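Local structure of galactan 1,3-beta-galactosidase (Phanerochaete chrysosporium, 7BYT) at residues F128-A133 / Y172-Q177; G132-D137 / S156-N161; S77-R82 / S103-A108. The protein probably releases galactose from beta-1,3-galactan chains as an exo-acting family 43 glycoside hydrolase, and also carries a carbohydrate-binding domain. All coordinates share one frame; numbering follows the deposited sequence. Where two conformers were deposited one is given.

In the fold
All three contacts lie in the family 43 catalytic part, whose fold is a five-bladed beta-propeller. Contact 1 is the outermost. It packs apolar side chains between two blades, with a glycan at its edge. Contact 2 starts from the same loop, sharing Gly-132 and Ala-133, but it is polar and reaches the galactose through Asp-137. Contact 3 stays within one blade and meets the same galactose through Glu-81 and Arg-82. Each is partly buried. Lys-129 ties them together: its NZ bridges to Asp-134 of contact 2 and reaches the carbonyls of Ala-107 and Ala-108 in contact 3. Arg-136 of contact 2 in turn holds the carbonyl of Tyr-105.

Contact 1 (F128-A133 / Y172-Q177); sequences FKPLGA and YNVTAQ. With NAG (2-acetamido-2-deoxy-beta-D-glucopyranose), chain C.
Leu-131 lies across Val-174 at about a right angle, and its two methyl groups part over the start of strand 174-181. CD2 of Leu-131 rests 3.5 Å from the backbone O of Val-174. This CD2 also touches the NAG sugar, at 3.7 Å from the sugar's C6. CD1 of Leu-131 heads further along the strand toward Gln-177, which has two conformers, and this touch is therefore doubtful. The chain bends sharply at Leu-131, and the bend is closed by backbone hydrogen bonds from Gly-132 N to Lys-129 O and from Ala-133 N to Pro-130 O.

Val-174 turns both methyls to this bend. CG1 stands anti to the backbone N (chi1 -179°) and lies beside CG of Leu-131. CG2 of Val-174 meets CB of Pro-130 at 3.8 Å. Behind them, strand 150-156 continues the apolar patch, with Leu-152 against both Pro-130 and Val-174.

Phe-128 closes the other end. Its CG sits between the backbone N and the carbonyl carbon (chi1 62°), which sends the ring toward the residues just before the strand. CE2 of Phe-128 comes within 3.6 Å of OD1 of Asn-173. The ring and amide planes are nearly perpendicular, 85° apart. CZ of Phe-128 lies 3.7 Å from the backbone O of Tyr-172.

Asn-173 carries the N-linked glycan through its ND2. Its OD1 also takes a weak hydrogen bond from the backbone N of Val-174. Water 1 accepts from Leu-131 N at 2.8 Å and donates to Val-174 O at 2.8 Å. The two backbones are thus joined through water, while side-chain contact between them is mainly apolar. The chemistry implies an apolar seam of Leu-131, Pro-130 and Val-174, bordered by peptide and amide oxygens at Phe-128 and by the sugar at Leu-131.

Contact 2 (G132-D137 / S156-N161); sequences GADSRD and SDNNQN. With GLA (alpha-D-galactopyranose), chain F.
Asp-134 and Arg-136 both set CG anti to the carbonyl carbon, beside the backbone N (chi1 -72° and -71°), and this directs both side chains to the turn at Asn-158 and Asn-159. Arg-136 stays extended from CG to NE. This sets its guanidinium beside the carboxylate of Asp-134, with OD2 at the guanidinium edge, in plane.

OD2 of Asp-134 accepts two hydrogen bonds. The backbone N of Asn-158 donates to OD2 of Asp-134 at 3.0 Å, on the oxygen's anti lone pair. NH1 of Arg-136 completes a salt bridge to OD2 of Asp-134 at 2.9 Å, coming from well above the carboxylate plane. The other oxygen, OD1, pairs with Lys-129, and NH2 of Arg-136 is held by the carbonyl of Tyr-105.

OG of Ser-156 donates to the backbone O of Asp-134 at 2.6 Å, in the carbonyl plane and on a lone pair. OD1 of Asn-159 lies 3.5 Å from CD of Arg-136. Two waters donate to this OD1. One also accepts from NH1 of Arg-136, the other from the backbone N of Asp-137. OD2 of Asp-137 accepts from O2 of the bound galactose at 2.6 Å.

Residues 157-160 form a type I' turn, and a classic beta bulge sets Gln-160 and Asn-161 against Ser-156. This hairpin end joins strands 150-156 and 161-167, and the facing loop runs from strand 123-128 to strand 138-142 of the next blade.

Contact 3 (S77-R82 / S103-A108); sequences SNVVER and SNYGAA. With GLA (alpha-D-galactopyranose), chain F.
Val-79 and Glu-81 point from the extended strand 79-88 toward the loop of Ser-103 and Tyr-105, where the chain turns through a positive phi of 60° at Tyr-105. Just before this bend, water 5 accepts from Ser-103 N and donates to Ser-77 O. Tyr-105 sits within an Asx turn, in which OD1 of Asn-104 accepts from Gly-106 N.

Tyr-105 sets CG anti to its carbonyl carbon (chi1 -58°), which brings the ring end up to Glu-81. The main bond runs from OH of Tyr-105 to OE2 of Glu-81, at 2.6 Å. The hydroxyl comes on the syn side of the carboxylate, a little out of its plane (19°). CG1 of Val-79 packs on CE1 of the Tyr-105 ring at 4.0 Å and meets it obliquely.

The other carboxylate oxygen serves the galactose. OE1 of Glu-81 accepts from the sugar's O4 at 2.7 Å, and from its O3 at 3.2 Å. Arg-82 holds the same sugar with an extended chain: its NE donates to O3 at 3.0 Å, and its NH2 to O2 at 2.9 Å. O6 of the galactose lies 3.3 Å above one face of the Tyr-105 ring, toward the rim. A phenylalanine in place of Tyr-105 would probably leave OE2 of Glu-81 without this donor and its carboxylate less firmly set for the sugar.

Strand 79-88 is an edge strand of its four-stranded blade. It pairs with strand 93-101 through backbone hydrogen bonds of Val-79 with Asp-101 and of Glu-81 with His-99. The 103-108 loop connects strand 93-101 to strand 109-115 of the same blade and brings Tyr-105 to the galactose site.

Contact 1 (F128-A133 / Y172-Q177)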
loop_
_atom_site.group_PDB
_atom_site.type_symbol
_atom_site.label_atom_id
_atom_site.label_comp_id
_atom_site.label_asym_id
_atom_site.label_seq_id
_atom_site.Cartn_x
_atom_site.Cartn_y
_atom_site.Cartn_z
ATOM N N PHE A 128 -5.361 15.608 -20.691
ATOM C CA PHE A 128 -6.590 15.510 -21.477
ATOM C C PHE A 128 -7.601 14.600 -20.789
ATOM O O PHE A 128 -7.260 13.796 -19.918
ATOM C CB PHE A 128 -6.317 15.024 -22.916
ATOM C CG PHE A 128 -5.713 13.649 -23.008
ATOM C CD1 PHE A 128 -4.335 13.475 -22.960
ATOM C CD2 PHE A 128 -6.517 12.522 -23.170
ATOM C CE1 PHE A 128 -3.780 12.210 -23.059
ATOM C CE2 PHE A 128 -5.962 11.257 -23.268
ATOM C CZ PHE A 128 -4.593 11.102 -23.210
ATOM N N LYS A 129 -8.856 14.726 -21.212
ATOM C CA LYS A 129 -9.906 13.809 -20.782
ATOM C C LYS A 129 -9.990 12.655 -21.771
ATOM O O LYS A 129 -10.206 12.898 -22.969
ATOM C CB LYS A 129 -11.252 14.518 -20.731
ATOM C CG LYS A 129 -11.401 15.496 -19.558
ATOM C CD LYS A 129 -12.860 15.927 -19.420
ATOM C CE LYS A 129 -13.086 16.790 -18.190
ATOM N NZ LYS A 129 -13.123 15.968 -16.947
ATOM N N PRO A 130 -9.829 11.405 -21.333
ATOM C CA PRO A 130 -9.933 10.267 -22.266
ATOM C C PRO A 130 -11.299 10.209 -22.927
ATOM O O PRO A 130 -12.327 10.127 -22.252
ATOM C CB PRO A 130 -9.707 9.048 -21.358
ATOM C CG PRO A 130 -8.982 9.593 -20.164
ATOM C CD PRO A 130 -9.501 10.976 -19.961
ATOM N N LEU A 131 -11.302 10.270 -24.263
ATOM C CA LEU A 131 -12.543 10.263 -25.044
ATOM C C LEU A 131 -13.501 11.359 -24.581
ATOM O O LEU A 131 -14.719 11.249 -24.737
ATOM C CB LEU A 131 -13.209 8.883 -25.027
ATOM C CG LEU A 131 -12.261 7.753 -25.447
ATOM C CD1 LEU A 131 -12.912 6.409 -25.236
ATOM C CD2 LEU A 131 -11.854 7.908 -26.880
ATOM N N GLY A 132 -12.953 12.432 -24.011
ATOM C CA GLY A 132 -13.746 13.546 -23.545
ATOM C C GLY A 132 -14.412 13.353 -22.199
ATOM O O GLY A 132 -15.155 14.246 -21.770
ATOM N N ALA A 133 -14.181 12.228 -21.525
ATOM C CA ALA A 133 -14.844 11.913 -20.269
ATOM C C ALA A 133 -13.865 11.973 -19.100
ATOM O O ALA A 133 -12.638 11.998 -19.271
ATOM C CB ALA A 133 -15.497 10.531 -20.345
ATOM N N TYR A 172 0.141 7.106 -26.305
ATOM C CA TYR A 172 -0.054 8.536 -26.082
ATOM C C TYR A 172 -1.511 8.932 -25.915
ATOM O O TYR A 172 -1.781 9.996 -25.352
ATOM C CB TYR A 172 0.485 9.362 -27.259
ATOM C CG TYR A 172 1.993 9.415 -27.441
ATOM C CD1 TYR A 172 2.879 8.928 -26.479
ATOM C CD2 TYR A 172 2.527 9.974 -28.595
ATOM C CE1 TYR A 172 4.263 9.002 -26.684
ATOM C CE2 TYR A 172 3.881 10.053 -28.797
ATOM C CZ TYR A 172 4.744 9.560 -27.855
ATOM O OH TYR A 172 6.098 9.657 -28.103
ATOM N N ASN A 173 -2.449 8.138 -26.412
ATOM C CA ASN A 173 -3.838 8.555 -26.403
ATOM C C ASN A 173 -4.712 7.342 -26.164
ATOM O O ASN A 173 -4.325 6.214 -26.468
ATOM C CB ASN A 173 -4.205 9.189 -27.744
ATOM C CG ASN A 173 -5.536 9.900 -27.714
ATOM O OD1 ASN A 173 -6.092 10.176 -26.648
ATOM N ND2 ASN A 173 -6.057 10.209 -28.899
ATOM N N VAL A 174 -5.887 7.598 -25.596
ATOM C CA VAL A 174 -6.946 6.611 -25.427
ATOM C C VAL A 174 -7.829 6.707 -26.658
ATOM O O VAL A 174 -8.389 7.768 -26.936
ATOM C CB VAL A 174 -7.766 6.926 -24.169
ATOM C CG1 VAL A 174 -8.847 5.893 -23.973
ATOM C CG2 VAL A 174 -6.850 7.003 -22.928
ATOM N N THR A 175 -7.971 5.607 -27.400
ATOM C CA THR A 175 -8.681 5.701 -28.669
ATOM C C THR A 175 -9.925 4.839 -28.812
ATOM O O THR A 175 -10.692 5.068 -29.756
ATOM C CB THR A 175 -7.738 5.443 -29.850
ATOM O OG1 THR A 175 -7.186 4.128 -29.725
ATOM C CG2 THR A 175 -6.629 6.482 -29.880
ATOM N N ALA A 176 -10.165 3.867 -27.935
ATOM C CA ALA A 176 -11.393 3.089 -28.035
ATOM C C ALA A 176 -11.782 2.582 -26.657
ATOM O O ALA A 176 -10.927 2.103 -25.910
ATOM C CB ALA A 176 -11.226 1.897 -28.983
ATOM N N GLN A 177 -13.067 2.689 -26.326
ATOM C CA GLN A 177 -13.553 2.081 -25.096
ATOM C C GLN A 177 -13.628 0.578 -25.279
ATOM O O GLN A 177 -13.969 0.082 -26.357
ATOM C CB GLN A 177 -14.972 2.554 -24.802
ATOM C CG GLN A 177 -15.091 3.986 -24.440
ATOM C CD GLN A 177 -16.451 4.324 -23.878
ATOM O OE1 GLN A 177 -16.727 4.078 -22.702
ATOM N NE2 GLN A 177 -17.317 4.882 -24.718
HETATM C C1 NAG C . -7.336 10.854 -29.028
HETATM C C2 NAG C . -7.288 12.056 -29.950
HETATM C C3 NAG C . -8.687 12.652 -30.098
HETATM C C4 NAG C . -9.677 11.579 -30.538
HETATM C C5 NAG C . -9.604 10.387 -29.588
HETATM C C6 NAG C . -10.480 9.226 -29.999
HETATM C C7 NAG C . -5.249 13.414 -30.069
HETATM C C8 NAG C . -4.387 14.420 -29.365
HETATM N N2 NAG C . -6.357 13.043 -29.424
HETATM O O3 NAG C . -8.650 13.718 -31.038
HETATM O O4 NAG C . -11.011 12.079 -30.512
HETATM O O5 NAG C . -8.259 9.896 -29.539
HETATM O O6 NAG C . -10.149 8.766 -31.302
HETATM O O7 NAG C . -4.958 12.958 -31.172
HETATM O O HOH W 1 -8.870 10.182 -25.706
#

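Contact 2 (G132-D137 / S156-N161)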
loop_
_atom_site.group_PDB
_atom_site.type_symbol
_atom_site.label_atom_id
_atom_site.label_comp_id
_atom_site.label_asym_id
_atom_site.label_seq_id
_atom_site.Cartn_x
_atom_site.Cartn_y
_atom_site.Cartn_z
ATOM N N GLY A 132 -12.953 12.432 -24.011
ATOM C CA GLY A 132 -13.746 13.546 -23.545
ATOM C C GLY A 132 -14.412 13.353 -22.199
ATOM O O GLY A 132 -15.155 14.246 -21.770
ATOM N N ALA A 133 -14.181 12.228 -21.525
ATOM C CA ALA A 133 -14.844 11.913 -20.269
ATOM C C ALA A 133 -13.865 11.973 -19.100
ATOM O O ALA A 133 -12.638 11.998 -19.271
ATOM C CB ALA A 133 -15.497 10.531 -20.345
ATOM N N ASP A 134 -14.427 11.993 -17.890
ATOM C CA ASP A 134 -13.607 12.106 -16.690
ATOM C C ASP A 134 -12.646 10.932 -16.567
ATOM O O ASP A 134 -12.971 9.781 -16.880
ATOM C CB ASP A 134 -14.472 12.043 -15.434
ATOM C CG ASP A 134 -15.300 13.280 -15.199
ATOM O OD1 ASP A 134 -15.163 14.274 -15.939
ATOM O OD2 ASP A 134 -16.096 13.228 -14.235
ATOM N N SER A 135 -11.470 11.224 -16.024
ATOM C CA SER A 135 -10.588 10.187 -15.505
ATOM C C SER A 135 -10.002 10.720 -14.208
ATOM O O SER A 135 -9.417 11.809 -14.190
ATOM C CB SER A 135 -9.496 9.858 -16.527
ATOM O OG SER A 135 -8.599 8.876 -16.034
ATOM N N ARG A 136 -10.201 9.981 -13.113
ATOM C CA ARG A 136 -9.570 10.321 -11.840
ATOM C C ARG A 136 -8.568 9.233 -11.478
ATOM O O ARG A 136 -7.526 9.145 -12.129
ATOM C CB ARG A 136 -10.611 10.658 -10.760
ATOM C CG ARG A 136 -11.296 12.002 -11.049
ATOM C CD ARG A 136 -12.372 12.362 -10.026
ATOM N NE ARG A 136 -12.928 13.697 -10.264
ATOM C CZ ARG A 136 -13.917 13.948 -11.116
ATOM N NH1 ARG A 136 -14.451 12.957 -11.827
ATOM N NH2 ARG A 136 -14.367 15.185 -11.266
ATOM N N ASP A 137 -8.829 8.395 -10.476
ATOM C CA ASP A 137 -7.905 7.287 -10.234
ATOM C C ASP A 137 -7.733 6.480 -11.515
ATOM O O ASP A 137 -8.707 6.195 -12.220
ATOM C CB ASP A 137 -8.452 6.345 -9.167
ATOM C CG ASP A 137 -8.213 6.834 -7.769
ATOM O OD1 ASP A 137 -7.933 8.038 -7.576
ATOM O OD2 ASP A 137 -8.366 6.012 -6.845
ATOM N N SER A 156 -14.392 6.976 -13.983
ATOM C CA SER A 156 -14.955 8.012 -14.841
ATOM C C SER A 156 -16.312 8.458 -14.301
ATOM O O SER A 156 -16.830 7.906 -13.327
ATOM C CB SER A 156 -15.044 7.510 -16.287
ATOM O OG SER A 156 -15.286 8.568 -17.202
ATOM N N ASP A 157 -16.879 9.487 -14.946
ATOM C CA ASP A 157 -18.209 10.031 -14.617
ATOM C C ASP A 157 -18.380 10.274 -13.119
ATOM O O ASP A 157 -19.233 9.688 -12.451
ATOM C CB ASP A 157 -19.326 9.163 -15.194
ATOM C CG ASP A 157 -19.199 9.002 -16.689
ATOM O OD1 ASP A 157 -19.055 10.039 -17.379
ATOM O OD2 ASP A 157 -19.206 7.849 -17.166
ATOM N N ASN A 158 -17.549 11.177 -12.606
ATOM C CA ASN A 158 -17.549 11.521 -11.187
ATOM C C ASN A 158 -17.452 10.272 -10.321
ATOM O O ASN A 158 -18.160 10.109 -9.322
ATOM C CB ASN A 158 -18.744 12.402 -10.840
ATOM C CG ASN A 158 -18.557 13.813 -11.349
ATOM O OD1 ASN A 158 -17.500 14.409 -11.143
ATOM N ND2 ASN A 158 -19.556 14.345 -12.044
ATOM N N ASN A 159 -16.576 9.365 -10.737
ATOM C CA ASN A 159 -16.216 8.127 -10.054
ATOM C C ASN A 159 -17.280 7.047 -10.111
ATOM O O ASN A 159 -17.057 5.962 -9.563
ATOM C CB ASN A 159 -15.749 8.345 -8.607
ATOM C CG ASN A 159 -14.451 9.121 -8.529
ATOM O OD1 ASN A 159 -13.648 9.108 -9.464
ATOM N ND2 ASN A 159 -14.235 9.803 -7.412
ATOM N N GLN A 160 -18.414 7.287 -10.764
ATOM C CA GLN A 160 -19.489 6.307 -10.732
ATOM C C GLN A 160 -19.241 5.135 -11.666
ATOM O O GLN A 160 -19.647 4.012 -11.349
ATOM C CB GLN A 160 -20.830 6.975 -11.058
ATOM C CG GLN A 160 -21.212 8.104 -10.096
ATOM C CD GLN A 160 -21.047 7.719 -8.627
ATOM O OE1 GLN A 160 -21.824 6.918 -8.103
ATOM N NE2 GLN A 160 -20.024 8.276 -7.961
ATOM N N ASN A 161 -18.579 5.358 -12.799
ATOM C CA ASN A 161 -18.495 4.357 -13.860
ATOM C C ASN A 161 -17.042 4.028 -14.138
ATOM O O ASN A 161 -16.257 4.928 -14.469
ATOM C CB ASN A 161 -19.163 4.860 -15.142
ATOM C CG ASN A 161 -20.604 5.276 -14.919
ATOM O OD1 ASN A 161 -21.312 4.717 -14.076
ATOM N ND2 ASN A 161 -21.047 6.279 -15.676
HETATM C C1 GLA F . -8.564 8.356 -2.938
HETATM C C2 GLA F . -7.783 8.227 -4.234
HETATM C C3 GLA F . -6.466 8.976 -4.081
HETATM C C4 GLA F . -6.763 10.456 -3.821
HETATM C C5 GLA F . -7.688 10.578 -2.602
HETATM C C6 GLA F . -8.146 12.021 -2.377
HETATM O O1 GLA F . -7.786 7.824 -1.847
HETATM O O2 GLA F . -7.585 6.841 -4.496
HETATM O O3 GLA F . -5.636 8.816 -5.238
HETATM O O4 GLA F . -7.329 11.099 -4.980
HETATM O O5 GLA F . -8.850 9.744 -2.732
HETATM O O6 GLA F . -9.083 12.413 -3.386
HETATM O O HOH W 2 -17.254 12.239 -17.619
HETATM O O HOH W 3 -13.982 10.081 -12.074
HETATM O O HOH W 4 -11.100 8.261 -8.617
#

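Contact 3 (S77-R82 / S103-A108)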
loop_
_atom_site.group_PDB
_atom_site.type_symbol
_atom_site.label_atom_id
_atom_site.label_comp_id
_atom_site.label_asym_id
_atom_site.label_seq_id
_atom_site.Cartn_x
_atom_site.Cartn_y
_atom_site.Cartn_z
ATOM N N SER A 77 0.252 24.103 -7.936
ATOM C CA SER A 77 -1.112 24.306 -7.473
ATOM C C SER A 77 -2.045 23.198 -7.918
ATOM O O SER A 77 -3.221 23.206 -7.540
ATOM C CB SER A 77 -1.654 25.656 -7.963
ATOM O OG SER A 77 -0.865 26.715 -7.451
ATOM N N ASN A 78 -1.546 22.246 -8.697
ATOM C CA ASN A 78 -2.358 21.186 -9.266
ATOM C C ASN A 78 -2.049 19.870 -8.568
ATOM O O ASN A 78 -1.248 19.816 -7.638
ATOM C CB ASN A 78 -2.122 21.116 -10.769
ATOM C CG ASN A 78 -2.875 22.192 -11.501
ATOM O OD1 ASN A 78 -4.102 22.164 -11.555
ATOM N ND2 ASN A 78 -2.159 23.175 -12.022
ATOM N N VAL A 79 -2.694 18.803 -9.034
ATOM C CA VAL A 79 -2.585 17.481 -8.428
ATOM C C VAL A 79 -2.051 16.510 -9.471
ATOM O O VAL A 79 -2.538 16.485 -10.609
ATOM C CB VAL A 79 -3.958 17.009 -7.907
ATOM C CG1 VAL A 79 -3.924 15.529 -7.517
ATOM C CG2 VAL A 79 -4.400 17.869 -6.732
ATOM N N VAL A 80 -1.048 15.721 -9.081
ATOM C CA VAL A 80 -0.508 14.630 -9.888
ATOM C C VAL A 80 -0.521 13.392 -9.006
ATOM O O VAL A 80 0.151 13.366 -7.967
ATOM C CB VAL A 80 0.927 14.928 -10.353
ATOM C CG1 VAL A 80 1.566 13.689 -10.937
ATOM C CG2 VAL A 80 0.943 16.091 -11.347
ATOM N N GLU A 81 -1.287 12.375 -9.399
ATOM C CA GLU A 81 -1.459 11.195 -8.561
ATOM C C GLU A 81 -1.266 9.912 -9.355
ATOM O O GLU A 81 -1.482 9.862 -10.571
ATOM C CB GLU A 81 -2.854 11.179 -7.903
ATOM C CG GLU A 81 -2.937 12.130 -6.718
ATOM C CD GLU A 81 -4.334 12.289 -6.142
ATOM O OE1 GLU A 81 -5.292 11.676 -6.658
ATOM O OE2 GLU A 81 -4.470 13.043 -5.153
ATOM N N ARG A 82 -0.837 8.875 -8.644
ATOM C CA ARG A 82 -0.815 7.511 -9.165
ATOM C C ARG A 82 -0.051 7.360 -10.487
ATOM O O ARG A 82 -0.588 6.845 -11.472
ATOM C CB ARG A 82 -2.229 6.956 -9.265
ATOM C CG ARG A 82 -2.898 6.897 -7.873
ATOM C CD ARG A 82 -4.297 6.274 -7.895
ATOM N NE ARG A 82 -4.863 6.255 -6.545
ATOM C CZ ARG A 82 -4.616 5.295 -5.654
ATOM N NH1 ARG A 82 -3.811 4.281 -5.972
ATOM N NH2 ARG A 82 -5.160 5.340 -4.446
ATOM N N SER A 103 -7.008 21.137 -7.587
ATOM C CA SER A 103 -6.968 20.869 -6.151
ATOM C C SER A 103 -8.289 20.337 -5.594
ATOM O O SER A 103 -8.286 19.676 -4.550
ATOM C CB SER A 103 -6.538 22.128 -5.397
ATOM O OG SER A 103 -7.423 23.201 -5.672
ATOM N N ASN A 104 -9.410 20.611 -6.257
ATOM C CA ASN A 104 -10.708 20.103 -5.840
ATOM C C ASN A 104 -11.157 18.899 -6.660
ATOM O O ASN A 104 -12.322 18.498 -6.570
ATOM C CB ASN A 104 -11.756 21.215 -5.901
ATOM C CG ASN A 104 -12.042 21.681 -7.319
ATOM O OD1 ASN A 104 -11.443 21.212 -8.286
ATOM N ND2 ASN A 104 -12.974 22.620 -7.448
ATOM N N TYR A 105 -10.259 18.317 -7.457
ATOM C CA TYR A 105 -10.561 17.151 -8.294
ATOM C C TYR A 105 -11.674 17.421 -9.306
ATOM O O TYR A 105 -12.376 16.500 -9.728
ATOM C CB TYR A 105 -10.817 15.881 -7.475
ATOM C CG TYR A 105 -9.643 15.509 -6.592
ATOM C CD1 TYR A 105 -8.610 14.710 -7.070
ATOM C CD2 TYR A 105 -9.566 15.965 -5.287
ATOM C CE1 TYR A 105 -7.533 14.370 -6.269
ATOM C CE2 TYR A 105 -8.486 15.631 -4.474
ATOM C CZ TYR A 105 -7.474 14.832 -4.976
ATOM O OH TYR A 105 -6.402 14.497 -4.175
ATOM N N GLY A 106 -11.822 18.684 -9.713
ATOM C CA GLY A 106 -12.853 19.065 -10.659
ATOM C C GLY A 106 -12.477 18.956 -12.117
ATOM O O GLY A 106 -13.338 19.122 -12.986
ATOM N N ALA A 107 -11.210 18.697 -12.424
ATOM C CA ALA A 107 -10.753 18.655 -13.809
ATOM C C ALA A 107 -10.703 17.252 -14.400
ATOM O O ALA A 107 -10.923 17.091 -15.606
ATOM C CB ALA A 107 -9.374 19.303 -13.929
ATOM N N ALA A 108 -10.363 16.242 -13.594
ATOM C CA ALA A 108 -10.484 14.825 -13.952
ATOM C C ALA A 108 -9.877 14.514 -15.324
ATOM O O ALA A 108 -10.564 14.115 -16.265
ATOM C CB ALA A 108 -11.948 14.374 -13.884
HETATM C C1 GLA F . -8.564 8.356 -2.938
HETATM C C2 GLA F . -7.783 8.227 -4.234
HETATM C C3 GLA F . -6.466 8.976 -4.081
HETATM C C4 GLA F . -6.763 10.456 -3.821
HETATM C C5 GLA F . -7.688 10.578 -2.602
HETATM C C6 GLA F . -8.146 12.021 -2.377
HETATM O O1 GLA F . -7.786 7.824 -1.847
HETATM O O2 GLA F . -7.585 6.841 -4.496
HETATM O O3 GLA F . -5.636 8.816 -5.238
HETATM O O4 GLA F . -7.329 11.099 -4.980
HETATM O O5 GLA F . -8.850 9.744 -2.732
HETATM O O6 GLA F . -9.083 12.413 -3.386
HETATM O O HOH W 5 -5.799 23.555 -8.638
#